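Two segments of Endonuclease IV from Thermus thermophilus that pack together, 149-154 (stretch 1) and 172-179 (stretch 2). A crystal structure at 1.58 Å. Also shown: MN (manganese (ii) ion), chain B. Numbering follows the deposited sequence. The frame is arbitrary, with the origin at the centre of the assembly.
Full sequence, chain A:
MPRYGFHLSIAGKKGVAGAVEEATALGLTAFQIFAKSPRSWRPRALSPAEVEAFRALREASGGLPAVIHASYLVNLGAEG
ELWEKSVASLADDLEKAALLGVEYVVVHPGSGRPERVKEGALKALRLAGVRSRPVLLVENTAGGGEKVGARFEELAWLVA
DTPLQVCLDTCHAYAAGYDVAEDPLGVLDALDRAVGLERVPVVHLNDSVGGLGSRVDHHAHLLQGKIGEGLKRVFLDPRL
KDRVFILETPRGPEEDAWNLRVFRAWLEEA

Stretch 1, residues 149-154: GARFEE
Stretch 2 172-179: HAYAAGYD

A single aromatic residue can join the end of one helix to the beginning of another by stacking and hydrogen bonding at once, and these two segments of Endonuclease IV from Thermus thermophilus are a compact example. Stretch 1 enters a helix: G149 (phi/psi 83/24), A150 (-74/-40) and R151 (-92/137) form the approach, with R151 at the N-cap position, and F152 to E154 are helical, with phi near -60 to -70° and psi near -35°. Stretch 2 leaves one: H172 to A176 are helical, G177 breaks away at 127/-3, Y178 is extended at -84/117, and D179 follows at -73/76, both in loop. The register is set by A150 and A176, whose CA atoms lie 5.9 Å apart.

Backbone bonds shape both ends. In stretch 1, E154 N reaches R151 O at 3.0 Å. In stretch 2, A176 N bonds to H172 O at 2.9 Å, and the exit is a Schellman motif: Y178 N returns to A173 O at 2.9 Å and G177 N to Y174 O at 3.1 Å. The positive phi of G177 suits glycine, since a CB there would jam against the carbonyl O of A176. This turn leaves the CA-to-CB bond of Y178 directed toward stretch 1.

Y178, with 109 Å² covered, contributes most to the 264 Å² buried between the stretches; F152 follows with 56 Å². Y178 (chi1 -71°, m; chi2 -75°) and F152 (chi1 -62°, m; chi2 -29°) form an offset stack, with centroids 4.0 Å apart, planes at 8°, and F152 CE2 3.5 Å from Y178 CE1. The offset carries the phenol oxygen over the F152 ring, with Y178 OH 3.4 Å from F152 CG. Smaller apolar contacts extend the packing: A150 CB lies 4.3 Å from A176 CB, and F152 CZ 4.5 Å from A173 CB. At the edge of the Y178 ring, A150 O approaches Y178 CE2 at 3.4 Å.

Polar contacts gather at the hydroxyl end of the stacked tyrosine. F152 N donates to Y178 OH at 3.0 Å and a nearly linear 174°, so the tyrosine hydroxyl receives an amide from the first turn of the helix. The same oxygen lies 2.7 Å from water 1, which donates to E153 OE1 at 2.9 Å. R151 (m, m, m; chi4 174°) folds its guanidinium so that Y178 OH lies over one face, 3.6 Å from R151 NH1, while R151 NH2 makes a salt bridge to E153 OE1 at 3.0 Å (E153 chi1 m, chi2 p). E154 (t, t) turns back to accept G149 N at its OE1, 2.6 Å away.

Beyond the interface, H172 (m, chi2 179°) binds manganese through NE2 at 2.2 Å.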

# COMPACT_ATOMS: atom_id res chain seq x y z
N GLY A 149 -7.60 -12.13 -4.40
CA GLY A 149 -8.05 -10.83 -3.91
C GLY A 149 -8.73 -9.84 -4.83
O GLY A 149 -8.72 -8.64 -4.54
N ALA A 150 -9.34 -10.30 -5.92
CA ALA A 150 -10.03 -9.37 -6.82
C ALA A 150 -11.33 -8.91 -6.19
O ALA A 150 -11.70 -7.74 -6.29
CB ALA A 150 -10.31 -10.05 -8.16
N ARG A 151 -12.03 -9.83 -5.53
CA ARG A 151 -13.30 -9.53 -4.88
C ARG A 151 -13.11 -9.13 -3.42
O ARG A 151 -12.34 -9.76 -2.69
CB ARG A 151 -14.22 -10.75 -4.94
CG ARG A 151 -14.72 -11.09 -6.33
CD ARG A 151 -15.77 -10.09 -6.79
NE ARG A 151 -16.93 -10.10 -5.90
CZ ARG A 151 -17.95 -9.25 -5.99
NH1 ARG A 151 -17.95 -8.32 -6.94
NH2 ARG A 151 -18.96 -9.33 -5.14
N PHE A 152 -13.81 -8.09 -2.99
CA PHE A 152 -13.69 -7.65 -1.61
C PHE A 152 -14.07 -8.77 -0.65
O PHE A 152 -13.48 -8.89 0.42
CB PHE A 152 -14.56 -6.41 -1.34
CG PHE A 152 -14.17 -5.20 -2.16
CD1 PHE A 152 -12.85 -5.02 -2.57
CD2 PHE A 152 -15.11 -4.23 -2.48
CE1 PHE A 152 -12.48 -3.89 -3.30
CE2 PHE A 152 -14.75 -3.09 -3.20
CZ PHE A 152 -13.43 -2.92 -3.61
N GLU A 153 -15.05 -9.59 -1.03
CA GLU A 153 -15.47 -10.69 -0.17
C GLU A 153 -14.34 -11.68 0.07
O GLU A 153 -14.28 -12.30 1.13
CB GLU A 153 -16.66 -11.45 -0.79
CG GLU A 153 -18.00 -10.75 -0.72
CD GLU A 153 -18.11 -9.57 -1.68
OE1 GLU A 153 -17.28 -9.47 -2.61
OE2 GLU A 153 -19.03 -8.75 -1.50
N GLU A 154 -13.46 -11.85 -0.92
CA GLU A 154 -12.36 -12.78 -0.75
C GLU A 154 -11.37 -12.20 0.25
O GLU A 154 -10.82 -12.94 1.08
CB GLU A 154 -11.65 -13.05 -2.09
CG GLU A 154 -10.58 -14.13 -1.97
CD GLU A 154 -10.12 -14.66 -3.32
OE1 GLU A 154 -9.29 -14.00 -3.98
OE2 GLU A 154 -10.59 -15.74 -3.73
N HIS A 172 -6.50 -1.21 -9.06
CA HIS A 172 -6.77 -2.64 -9.04
C HIS A 172 -8.27 -2.91 -9.05
O HIS A 172 -8.75 -3.78 -9.79
CB HIS A 172 -6.15 -3.29 -7.81
CG HIS A 172 -4.66 -3.24 -7.77
ND1 HIS A 172 -3.93 -3.75 -6.72
CD2 HIS A 172 -3.76 -2.74 -8.65
CE1 HIS A 172 -2.64 -3.56 -6.95
NE2 HIS A 172 -2.51 -2.95 -8.11
N ALA A 173 -9.00 -2.17 -8.23
CA ALA A 173 -10.44 -2.33 -8.13
C ALA A 173 -11.11 -2.06 -9.47
O ALA A 173 -11.97 -2.83 -9.92
CB ALA A 173 -11.01 -1.39 -7.07
N TYR A 174 -10.70 -0.98 -10.12
CA TYR A 174 -11.27 -0.61 -11.41
C TYR A 174 -10.99 -1.72 -12.43
O TYR A 174 -11.88 -2.15 -13.15
CB TYR A 174 -10.66 0.71 -11.89
CG TYR A 174 -11.37 1.35 -13.06
CD1 TYR A 174 -12.70 1.75 -12.95
CD2 TYR A 174 -10.72 1.55 -14.27
CE1 TYR A 174 -13.37 2.34 -14.02
CE2 TYR A 174 -11.37 2.14 -15.35
CZ TYR A 174 -12.70 2.53 -15.21
OH TYR A 174 -13.35 3.12 -16.27
N ALA A 175 -9.74 -2.18 -12.46
CA ALA A 175 -9.35 -3.23 -13.39
C ALA A 175 -10.11 -4.52 -13.14
O ALA A 175 -10.33 -5.31 -14.05
CB ALA A 175 -7.85 -3.48 -13.31
N ALA A 176 -10.51 -4.74 -11.89
CA ALA A 176 -11.23 -5.95 -11.52
C ALA A 176 -12.71 -5.89 -11.85
O ALA A 176 -13.38 -6.93 -11.91
CB ALA A 176 -11.04 -6.23 -10.04
N GLY A 177 -13.24 -4.69 -12.06
CA GLY A 177 -14.65 -4.56 -12.37
C GLY A 177 -15.44 -3.62 -11.49
O GLY A 177 -16.64 -3.42 -11.70
N TYR A 178 -14.80 -3.04 -10.48
CA TYR A 178 -15.47 -2.10 -9.59
C TYR A 178 -15.41 -0.73 -10.26
O TYR A 178 -14.33 -0.18 -10.46
CB TYR A 178 -14.78 -2.05 -8.23
CG TYR A 178 -14.98 -3.30 -7.39
CD1 TYR A 178 -16.19 -3.54 -6.75
CD2 TYR A 178 -13.94 -4.22 -7.22
CE1 TYR A 178 -16.37 -4.66 -5.94
CE2 TYR A 178 -14.11 -5.35 -6.42
CZ TYR A 178 -15.32 -5.56 -5.78
OH TYR A 178 -15.49 -6.66 -4.96
N ASP A 179 -16.57 -0.18 -10.60
CA ASP A 179 -16.62 1.11 -11.29
C ASP A 179 -16.28 2.32 -10.42
O ASP A 179 -17.16 3.09 -10.04
CB ASP A 179 -17.99 1.32 -11.93
CG ASP A 179 -17.96 2.34 -13.05
OD1 ASP A 179 -16.97 3.10 -13.13
OD2 ASP A 179 -18.92 2.38 -13.85
MN MN B . -0.64 -2.32 -9.18
O HOH W 1 -17.66 -6.69 -3.40
O HOH W 2 1.53 -2.39 -10.44